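PDB 6EUD: ATP-dependent RNA helicase HrpB from Escherichia coli, which hydrolyses ATP to ADP and phosphate as a DExH-box RNA helicase that also binds single-stranded RNA. Local coordinates for residues 186-191 against 319-324; 625-630 against 684-689. All blocks are in the same frame, centred on the assembly; numbering follows the deposited sequence.

From the N terminus, the chain first completes the eight-stranded sheet whose strand 26-29 leads into the predicted ATP-binding loop, then enters strand 186-190. Interaction 1 sets this strand against helix 317-325. It closes a loop of 127 residues, including strands 217-221, 243-248 and 269-274, and so packs the strand that opens the second RecA-like domain against a helix near its end. Later the loop 625-630, between helices 608-622 and 631-646, meets the start of helix 686-692 in interaction 2, whose loop of 53 residues holds helices but no strand. The loops follow in series, neither nested nor crossed. The centres of interactions 1 and 2 lie about 65 Å apart, their nearest atoms about 51 Å.

Interaction 1 of 2, residues 186-191 against 319-324; sequences VERRYL and SMTQRA. With EDO (1,2-ethanediol), chain B.
Arg188 reaches from strand 186-190 to helix 317-325 and lays one face of its guanidinium over the methyl of Ala324, with NE 3.5 Å from Ala324 CB. Its chain is bent rather than extended: CD comes to 3.6 Å from Ala324 CB, and chi3 of -62° turns NE back over the methyl. The Met320 carbonyl oxygen lies over this same face, 3.9 Å from Arg188 NH2. Thr321 approaches differently, near the plane of the group and at its edge, with the two side chains crossing at about a right angle. Arg188 NH1 donates a weak hydrogen bond to Thr321 OG1 (3.3 Å, N-H...O angle 148°). The stronger partners lie elsewhere: Arg188 NE bonds to His337, and Thr321 OG1 to the carbonyl of Gln317. At the start of the strand, Val186 points toward the helix and sets both methyls against the Ala324 carbonyl oxygen, CG2 at 3.5 Å from it.

The strand belongs to the sheet of the second RecA-like domain, where it pairs in parallel with strand 333-337. The helix carries the start of helicase motif VI, whose QRAGRAGR signature begins at Gln322; Arg323 there forms salt bridges with Glu279 and Asp292. Helix and strand axes approach to 10.1 Å and run at 128°.

Arg189, the neighbour of Arg188, bonds within the strand: its NH2 donates to Glu187 OE1 at 3.1 Å, and neither of these two residues takes part in the contact with the helix. Arg189 also forms a salt bridge with Glu214. Its NH1 donates to O1 of a 1,2-ethanediol, probably from the crystallisation liquor, at 3.0 Å.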
ATOM      1  N   VAL A 186      18.883  13.977 -28.252  1.00 34.16           N
ATOM      2  CA  VAL A 186      17.530  14.441 -28.430  1.00 32.87           C
ATOM      3  C   VAL A 186      17.333  15.767 -27.706  1.00 32.19           C
ATOM      4  O   VAL A 186      17.541  15.871 -26.507  1.00 33.93           O
ATOM      5  CB  VAL A 186      16.517  13.398 -27.912  1.00 32.30           C
ATOM      6  CG1 VAL A 186      15.108  13.926 -28.043  1.00 27.81           C
ATOM      7  CG2 VAL A 186      16.688  12.054 -28.657  1.00 26.32           C
ATOM      8  N   GLU A 187      16.917  16.787 -28.439  1.00 31.54           N
ATOM      9  CA  GLU A 187      16.640  18.063 -27.812  1.00 32.17           C
ATOM     10  C   GLU A 187      15.335  17.945 -27.037  1.00 32.99           C
ATOM     11  O   GLU A 187      14.366  17.382 -27.556  1.00 34.19           O
ATOM     12  CB  GLU A 187      16.576  19.154 -28.862  1.00 33.31           C
ATOM     13  CG  GLU A 187      16.313  20.531 -28.327  1.00 42.13           C
ATOM     14  CD  GLU A 187      15.715  21.427 -29.386  1.00 52.17           C
ATOM     15  OE1 GLU A 187      15.998  21.199 -30.576  1.00 65.99           O
ATOM     16  OE2 GLU A 187      14.958  22.355 -29.045  1.00 57.31           O
ATOM     17  N   ARG A 188      15.320  18.461 -25.805  1.00 27.19           N
ATOM     18  CA  ARG A 188      14.173  18.349 -24.907  1.00 26.47           C
ATOM     19  C   ARG A 188      13.463  19.681 -24.764  1.00 31.52           C
ATOM     20  O   ARG A 188      14.073  20.657 -24.347  1.00 36.83           O
ATOM     21  CB  ARG A 188      14.600  17.883 -23.506  1.00 28.17           C
ATOM     22  CG  ARG A 188      15.613  16.730 -23.452  1.00 29.61           C
ATOM     23  CD  ARG A 188      14.930  15.404 -23.534  1.00 33.30           C
ATOM     24  NE  ARG A 188      14.030  15.209 -22.405  1.00 36.21           N
ATOM     25  CZ  ARG A 188      14.360  14.570 -21.287  1.00 38.08           C
ATOM     26  NH1 ARG A 188      15.573  14.036 -21.142  1.00 34.69           N
ATOM     27  NH2 ARG A 188      13.465  14.457 -20.317  1.00 38.10           N
ATOM     28  N   ARG A 189      12.170  19.713 -25.081  1.00 28.60           N
ATOM     29  CA  ARG A 189      11.365  20.937 -24.995  1.00 29.72           C
ATOM     30  C   ARG A 189      10.169  20.732 -24.066  1.00 30.77           C
ATOM     31  O   ARG A 189       9.759  19.607 -23.801  1.00 33.92           O
ATOM     32  CB  ARG A 189      10.885  21.364 -26.384  1.00 32.81           C
ATOM     33  CG  ARG A 189      12.021  21.543 -27.403  1.00 33.96           C
ATOM     34  CD  ARG A 189      11.478  21.858 -28.790  1.00 36.78           C
ATOM     35  NE  ARG A 189      12.553  21.986 -29.776  1.00 37.84           N
ATOM     36  CZ  ARG A 189      12.357  22.157 -31.079  1.00 34.35           C
ATOM     37  NH1 ARG A 189      11.127  22.201 -31.566  1.00 36.22           N
ATOM     38  NH2 ARG A 189      13.391  22.261 -31.900  1.00 32.82           N
ATOM     39  N   TYR A 190       9.621  21.824 -23.558  1.00 28.40           N
ATOM     40  CA  TYR A 190       8.550  21.750 -22.580  1.00 24.89           C
ATOM     41  C   TYR A 190       7.465  22.727 -22.935  1.00 25.23           C
ATOM     42  O   TYR A 190       7.741  23.793 -23.476  1.00 32.59           O
ATOM     43  CB  TYR A 190       9.101  22.003 -21.180  1.00 22.92           C
ATOM     44  CG  TYR A 190      10.052  20.894 -20.774  1.00 28.47           C
ATOM     45  CD1 TYR A 190       9.585  19.760 -20.114  1.00 27.51           C
ATOM     46  CD2 TYR A 190      11.413  20.944 -21.107  1.00 25.44           C
ATOM     47  CE1 TYR A 190      10.459  18.710 -19.741  1.00 27.51           C
ATOM     48  CE2 TYR A 190      12.302  19.888 -20.739  1.00 23.44           C
ATOM     49  CZ  TYR A 190      11.810  18.776 -20.066  1.00 29.66           C
ATOM     50  OH  TYR A 190      12.649  17.728 -19.715  1.00 32.63           O
ATOM     51  N   LEU A 191       6.227  22.331 -22.665  1.00 26.99           N
ATOM     52  CA  LEU A 191       5.040  23.068 -23.052  1.00 25.50           C
ATOM     53  C   LEU A 191       3.891  22.645 -22.162  1.00 27.90           C
ATOM     54  O   LEU A 191       3.299  21.591 -22.382  1.00 29.48           O
ATOM     55  CB  LEU A 191       4.675  22.811 -24.521  1.00 29.07           C
ATOM     56  CG  LEU A 191       3.388  23.540 -24.963  1.00 35.76           C
ATOM     57  CD1 LEU A 191       3.613  25.069 -25.103  1.00 28.02           C
ATOM     58  CD2 LEU A 191       2.812  22.970 -26.258  1.00 33.05           C
ATOM     59  N   SER A 319      11.473   7.965 -16.688  1.00 31.17           N
ATOM     60  CA  SER A 319      10.688   7.533 -17.843  1.00 35.51           C
ATOM     61  C   SER A 319      10.445   8.664 -18.841  1.00 33.71           C
ATOM     62  O   SER A 319      10.313   8.412 -20.036  1.00 34.74           O
ATOM     63  CB  SER A 319       9.367   6.902 -17.414  1.00 38.54           C
ATOM     64  OG  SER A 319       8.911   7.436 -16.208  1.00 47.80           O
ATOM     65  N   MET A 320      10.411   9.907 -18.382  1.00 30.32           N
ATOM     66  CA  MET A 320      10.357  11.003 -19.342  1.00 29.05           C
ATOM     67  C   MET A 320      11.615  10.981 -20.218  1.00 30.35           C
ATOM     68  O   MET A 320      11.564  11.204 -21.441  1.00 33.36           O
ATOM     69  CB  MET A 320      10.214  12.338 -18.629  1.00 28.09           C
ATOM     70  CG  MET A 320       8.750  12.688 -18.263  1.00 22.68           C
ATOM     71  SD  MET A 320       8.543  14.396 -17.720  1.00 28.81           S
ATOM     72  CE  MET A 320       9.477  14.350 -16.190  1.00 27.24           C
ATOM     73  N   THR A 321      12.739  10.663 -19.593  1.00 28.88           N
ATOM     74  CA  THR A 321      14.009  10.559 -20.303  1.00 30.47           C
ATOM     75  C   THR A 321      14.026   9.325 -21.207  1.00 31.58           C
ATOM     76  O   THR A 321      14.494   9.383 -22.343  1.00 33.96           O
ATOM     77  CB  THR A 321      15.188  10.527 -19.315  1.00 33.68           C
ATOM     78  OG1 THR A 321      15.281  11.808 -18.678  1.00 35.55           O
ATOM     79  CG2 THR A 321      16.480  10.252 -20.025  1.00 26.13           C
ATOM     80  N   GLN A 322      13.490   8.213 -20.717  1.00 31.70           N
ATOM     81  CA  GLN A 322      13.395   7.021 -21.552  1.00 32.50           C
ATOM     82  C   GLN A 322      12.489   7.305 -22.770  1.00 32.56           C
ATOM     83  O   GLN A 322      12.807   6.907 -23.891  1.00 33.94           O
ATOM     84  CB  GLN A 322      12.888   5.839 -20.744  1.00 30.41           C
ATOM     85  CG  GLN A 322      12.735   4.554 -21.515  1.00 40.98           C
ATOM     86  CD  GLN A 322      14.058   3.900 -21.886  1.00 50.36           C
ATOM     87  OE1 GLN A 322      15.078   4.112 -21.223  1.00 56.84           O
ATOM     88  NE2 GLN A 322      14.043   3.086 -22.945  1.00 49.21           N
ATOM     89  N   ARG A 323      11.399   8.040 -22.552  1.00 29.59           N
ATOM     90  CA  ARG A 323      10.485   8.409 -23.630  1.00 28.87           C
ATOM     91  C   ARG A 323      11.144   9.328 -24.647  1.00 28.31           C
ATOM     92  O   ARG A 323      10.938   9.179 -25.843  1.00 32.74           O
ATOM     93  CB  ARG A 323       9.243   9.096 -23.074  1.00 29.42           C
ATOM     94  CG  ARG A 323       8.301   8.161 -22.414  1.00 32.83           C
ATOM     95  CD  ARG A 323       7.133   8.877 -21.747  1.00 32.41           C
ATOM     96  NE  ARG A 323       6.310   7.881 -21.067  1.00 33.25           N
ATOM     97  CZ  ARG A 323       5.069   8.079 -20.646  1.00 34.75           C
ATOM     98  NH1 ARG A 323       4.477   9.250 -20.829  1.00 31.46           N
ATOM     99  NH2 ARG A 323       4.415   7.094 -20.049  1.00 37.46           N
ATOM    100  N   ALA A 324      11.920  10.292 -24.168  1.00 28.26           N
ATOM    101  CA  ALA A 324      12.651  11.195 -25.042  1.00 25.97           C
ATOM    102  C   ALA A 324      13.640  10.421 -25.926  1.00 27.51           C
ATOM    103  O   ALA A 324      13.796  10.719 -27.107  1.00 31.20           O
ATOM    104  CB  ALA A 324      13.380  12.244 -24.218  1.00 26.53           C
TER
HETATM  105  C1  EDO B 901       7.398  23.058 -31.185  1.00 51.30           C
HETATM  106  O1  EDO B 901       8.546  23.008 -30.377  1.00 49.72           O
HETATM  107  C2  EDO B 901       6.158  23.165 -30.290  1.00 51.35           C
HETATM  108  O2  EDO B 901       6.253  24.299 -29.420  1.00 48.91           O

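Interaction 2 of 2, residues 625-630 against 684-689; sequences SVLNWT and LDIYQA
Ile686 presses its CG2 methyl onto the six-membered ring of Trp629, 3.7 Å from the centroid and 10° off the ring normal, a CH-pi contact over the face. With CG1 anti to the carbonyl carbon (chi1 -66°), that atom lies 3.3 Å from the Asn628 carbonyl oxygen. Ile686 CD1 meets Leu627 at both CB and CD1, coming to 3.8 Å from Leu627 CB. Leu627 CD2 touches Leu684 CD1 at 4.3 Å, and both leucines also rest on Leu668.

Three waters carry the polar part. One bridges the Asn628 carbonyl oxygen and Ile686 N, the first amide of helix 686-692, at 3.0 Å from that nitrogen. A second joins Asn628 ND2 to the Leu684 carbonyl oxygen. The third accepts from Asn628 N at 2.9 Å and donates to Leu684 O at 2.7 Å.

Farther out, Trp629 NE1 donates to the Leu624 carbonyl, which helps to set the rotation of the indole. Replacing Trp629 with a serine would probably open a gap over Ile686 CG2 and leave the Leu624 carbonyl without its indole donor. The helix start is held by N-caps: Asp685 OD1 accepts from Gln688 N, and Thr630 likewise caps helix 631-646 at Ala633 N. Lys682 bonds to the Leu627 carbonyl. The loop before helix 631-646 is thereby fitted to the start of another helix in the C-terminal region by dispersion between apolar groups, while water links Asn628 N and O to Leu684 O and Ile686 N, so the polar backbone meets through solvent rather than directly.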
ATOM      1  N   SER A 625     -14.894  13.597  28.720  1.00 38.89           N
ATOM      2  CA  SER A 625     -15.463  14.628  29.564  1.00 38.27           C
ATOM      3  C   SER A 625     -16.565  14.163  30.529  1.00 40.55           C
ATOM      4  O   SER A 625     -16.839  14.853  31.505  1.00 38.05           O
ATOM      5  CB  SER A 625     -16.003  15.739  28.662  1.00 46.29           C
ATOM      6  OG  SER A 625     -17.143  16.374  29.205  1.00 54.51           O
ATOM      7  N   VAL A 626     -17.213  13.024  30.267  1.00 42.29           N
ATOM      8  CA  VAL A 626     -18.276  12.566  31.179  1.00 45.49           C
ATOM      9  C   VAL A 626     -17.711  11.904  32.432  1.00 40.13           C
ATOM     10  O   VAL A 626     -18.440  11.657  33.383  1.00 41.02           O
ATOM     11  CB  VAL A 626     -19.274  11.566  30.516  1.00 37.94           C
ATOM     12  CG1 VAL A 626     -20.169  12.274  29.494  1.00 35.66           C
ATOM     13  CG2 VAL A 626     -18.549  10.361  29.916  1.00 33.20           C
ATOM     14  N   LEU A 627     -16.416  11.615  32.418  1.00 33.16           N
ATOM     15  CA  LEU A 627     -15.736  11.084  33.589  1.00 41.00           C
ATOM     16  C   LEU A 627     -15.345  12.228  34.514  1.00 45.69           C
ATOM     17  O   LEU A 627     -15.409  13.405  34.122  1.00 45.05           O
ATOM     18  CB  LEU A 627     -14.504  10.287  33.172  1.00 41.46           C
ATOM     19  CG  LEU A 627     -14.900   9.140  32.246  1.00 36.72           C
ATOM     20  CD1 LEU A 627     -13.675   8.434  31.741  1.00 31.20           C
ATOM     21  CD2 LEU A 627     -15.847   8.194  32.988  1.00 35.85           C
ATOM     22  N   ASN A 628     -14.959  11.886  35.743  1.00 45.37           N
ATOM     23  CA  ASN A 628     -14.544  12.907  36.708  1.00 45.81           C
ATOM     24  C   ASN A 628     -13.047  13.185  36.665  1.00 42.68           C
ATOM     25  O   ASN A 628     -12.249  12.492  37.309  1.00 41.46           O
ATOM     26  CB  ASN A 628     -14.933  12.511  38.127  1.00 45.22           C
ATOM     27  CG  ASN A 628     -14.641  13.603  39.119  1.00 47.16           C
ATOM     28  OD1 ASN A 628     -14.610  14.779  38.760  1.00 44.46           O
ATOM     29  ND2 ASN A 628     -14.427  13.229  40.380  1.00 49.48           N
ATOM     30  N   TRP A 629     -12.673  14.211  35.914  1.00 40.55           N
ATOM     31  CA  TRP A 629     -11.274  14.573  35.768  1.00 38.93           C
ATOM     32  C   TRP A 629     -10.847  15.594  36.811  1.00 40.38           C
ATOM     33  O   TRP A 629     -10.918  16.798  36.570  1.00 46.05           O
ATOM     34  CB  TRP A 629     -11.027  15.099  34.356  1.00 37.66           C
ATOM     35  CG  TRP A 629     -11.075  13.993  33.371  1.00 38.40           C
ATOM     36  CD1 TRP A 629     -12.167  13.550  32.683  1.00 35.80           C
ATOM     37  CD2 TRP A 629      -9.986  13.136  33.005  1.00 33.65           C
ATOM     38  NE1 TRP A 629     -11.815  12.477  31.895  1.00 36.51           N
ATOM     39  CE2 TRP A 629     -10.483  12.203  32.079  1.00 36.37           C
ATOM     40  CE3 TRP A 629      -8.637  13.074  33.371  1.00 34.33           C
ATOM     41  CZ2 TRP A 629      -9.671  11.214  31.497  1.00 38.63           C
ATOM     42  CZ3 TRP A 629      -7.824  12.089  32.800  1.00 35.61           C
ATOM     43  CH2 TRP A 629      -8.348  11.171  31.873  1.00 35.81           C
ATOM     44  N   THR A 630     -10.417  15.112  37.976  1.00 38.06           N
ATOM     45  CA  THR A 630      -9.882  15.988  39.023  1.00 38.57           C
ATOM     46  C   THR A 630      -8.563  16.597  38.557  1.00 37.64           C
ATOM     47  O   THR A 630      -7.922  16.053  37.643  1.00 31.94           O
ATOM     48  CB  THR A 630      -9.632  15.235  40.344  1.00 34.58           C
ATOM     49  OG1 THR A 630      -8.727  14.152  40.099  1.00 34.65           O
ATOM     50  CG2 THR A 630     -10.915  14.689  40.905  1.00 32.32           C
ATOM     51  N   LEU A 684     -16.152   7.077  39.364  1.00 47.79           N
ATOM     52  CA  LEU A 684     -14.954   6.307  39.049  1.00 45.89           C
ATOM     53  C   LEU A 684     -13.702   7.102  39.364  1.00 42.87           C
ATOM     54  O   LEU A 684     -13.605   8.268  38.997  1.00 45.32           O
ATOM     55  CB  LEU A 684     -14.952   5.897  37.582  1.00 42.87           C
ATOM     56  CG  LEU A 684     -16.105   4.986  37.189  1.00 48.94           C
ATOM     57  CD1 LEU A 684     -16.216   4.909  35.679  1.00 49.41           C
ATOM     58  CD2 LEU A 684     -15.921   3.602  37.802  1.00 51.21           C
ATOM     59  N   ASP A 685     -12.756   6.459  40.043  1.00 39.77           N
ATOM     60  CA  ASP A 685     -11.496   7.081  40.433  1.00 33.89           C
ATOM     61  C   ASP A 685     -10.544   7.070  39.264  1.00 34.18           C
ATOM     62  O   ASP A 685      -9.783   6.108  39.059  1.00 36.91           O
ATOM     63  CB  ASP A 685     -10.879   6.369  41.639  1.00 34.52           C
ATOM     64  CG  ASP A 685      -9.781   7.182  42.302  1.00 39.61           C
ATOM     65  OD1 ASP A 685      -9.090   7.960  41.612  1.00 41.95           O
ATOM     66  OD2 ASP A 685      -9.598   7.043  43.521  1.00 42.85           O
ATOM     67  N   ILE A 686     -10.591   8.154  38.498  1.00 34.01           N
ATOM     68  CA  ILE A 686      -9.869   8.246  37.238  1.00 34.51           C
ATOM     69  C   ILE A 686      -8.370   8.206  37.441  1.00 33.84           C
ATOM     70  O   ILE A 686      -7.654   7.619  36.629  1.00 34.06           O
ATOM     71  CB  ILE A 686     -10.275   9.536  36.474  1.00 42.65           C
ATOM     72  CG1 ILE A 686     -11.758   9.451  36.054  1.00 39.24           C
ATOM     73  CG2 ILE A 686      -9.369   9.792  35.273  1.00 26.73           C
ATOM     74  CD1 ILE A 686     -12.092   8.236  35.222  1.00 38.65           C
ATOM     75  N   TYR A 687      -7.909   8.827  38.527  1.00 36.45           N
ATOM     76  CA  TYR A 687      -6.493   8.851  38.897  1.00 34.20           C
ATOM     77  C   TYR A 687      -5.977   7.453  39.161  1.00 37.21           C
ATOM     78  O   TYR A 687      -4.911   7.084  38.697  1.00 37.93           O
ATOM     79  CB  TYR A 687      -6.267   9.704  40.146  1.00 36.07           C
ATOM     80  CG  TYR A 687      -4.880   9.574  40.751  1.00 34.52           C
ATOM     81  CD1 TYR A 687      -4.604   8.628  41.755  1.00 33.17           C
ATOM     82  CD2 TYR A 687      -3.846  10.408  40.340  1.00 31.66           C
ATOM     83  CE1 TYR A 687      -3.316   8.507  42.311  1.00 29.10           C
ATOM     84  CE2 TYR A 687      -2.581  10.313  40.896  1.00 33.96           C
ATOM     85  CZ  TYR A 687      -2.316   9.361  41.882  1.00 33.66           C
ATOM     86  OH  TYR A 687      -1.049   9.273  42.412  1.00 35.58           O
ATOM     87  N   GLN A 688      -6.733   6.689  39.939  1.00 42.84           N
ATOM     88  CA  GLN A 688      -6.338   5.331  40.259  1.00 48.24           C
ATOM     89  C   GLN A 688      -6.335   4.456  39.007  1.00 47.55           C
ATOM     90  O   GLN A 688      -5.451   3.619  38.829  1.00 46.60           O
ATOM     91  CB  GLN A 688      -7.259   4.741  41.314  1.00 56.42           C
ATOM     92  CG  GLN A 688      -6.533   3.773  42.215  1.00 72.83           C
ATOM     93  CD  GLN A 688      -5.370   4.440  42.933  1.00 84.25           C
ATOM     94  OE1 GLN A 688      -5.561   5.408  43.671  1.00 93.89           O
ATOM     95  NE2 GLN A 688      -4.156   3.940  42.701  1.00 84.34           N
ATOM     96  N   ALA A 689      -7.317   4.663  38.137  1.00 45.67           N
ATOM     97  CA  ALA A 689      -7.431   3.867  36.918  1.00 45.10           C
ATOM     98  C   ALA A 689      -6.251   4.119  35.984  1.00 43.29           C
ATOM     99  O   ALA A 689      -5.639   3.174  35.495  1.00 45.83           O
ATOM    100  CB  ALA A 689      -8.747   4.160  36.204  1.00 40.41           C
TER
HETATM  101  O   HOH W   1     -11.778  10.807  39.395  1.00 29.80           O
HETATM  102  O   HOH W   2     -14.064  10.433  40.901  1.00 43.73           O
HETATM  103  O   HOH W   3     -14.818   9.193  36.755  1.00 47.79           O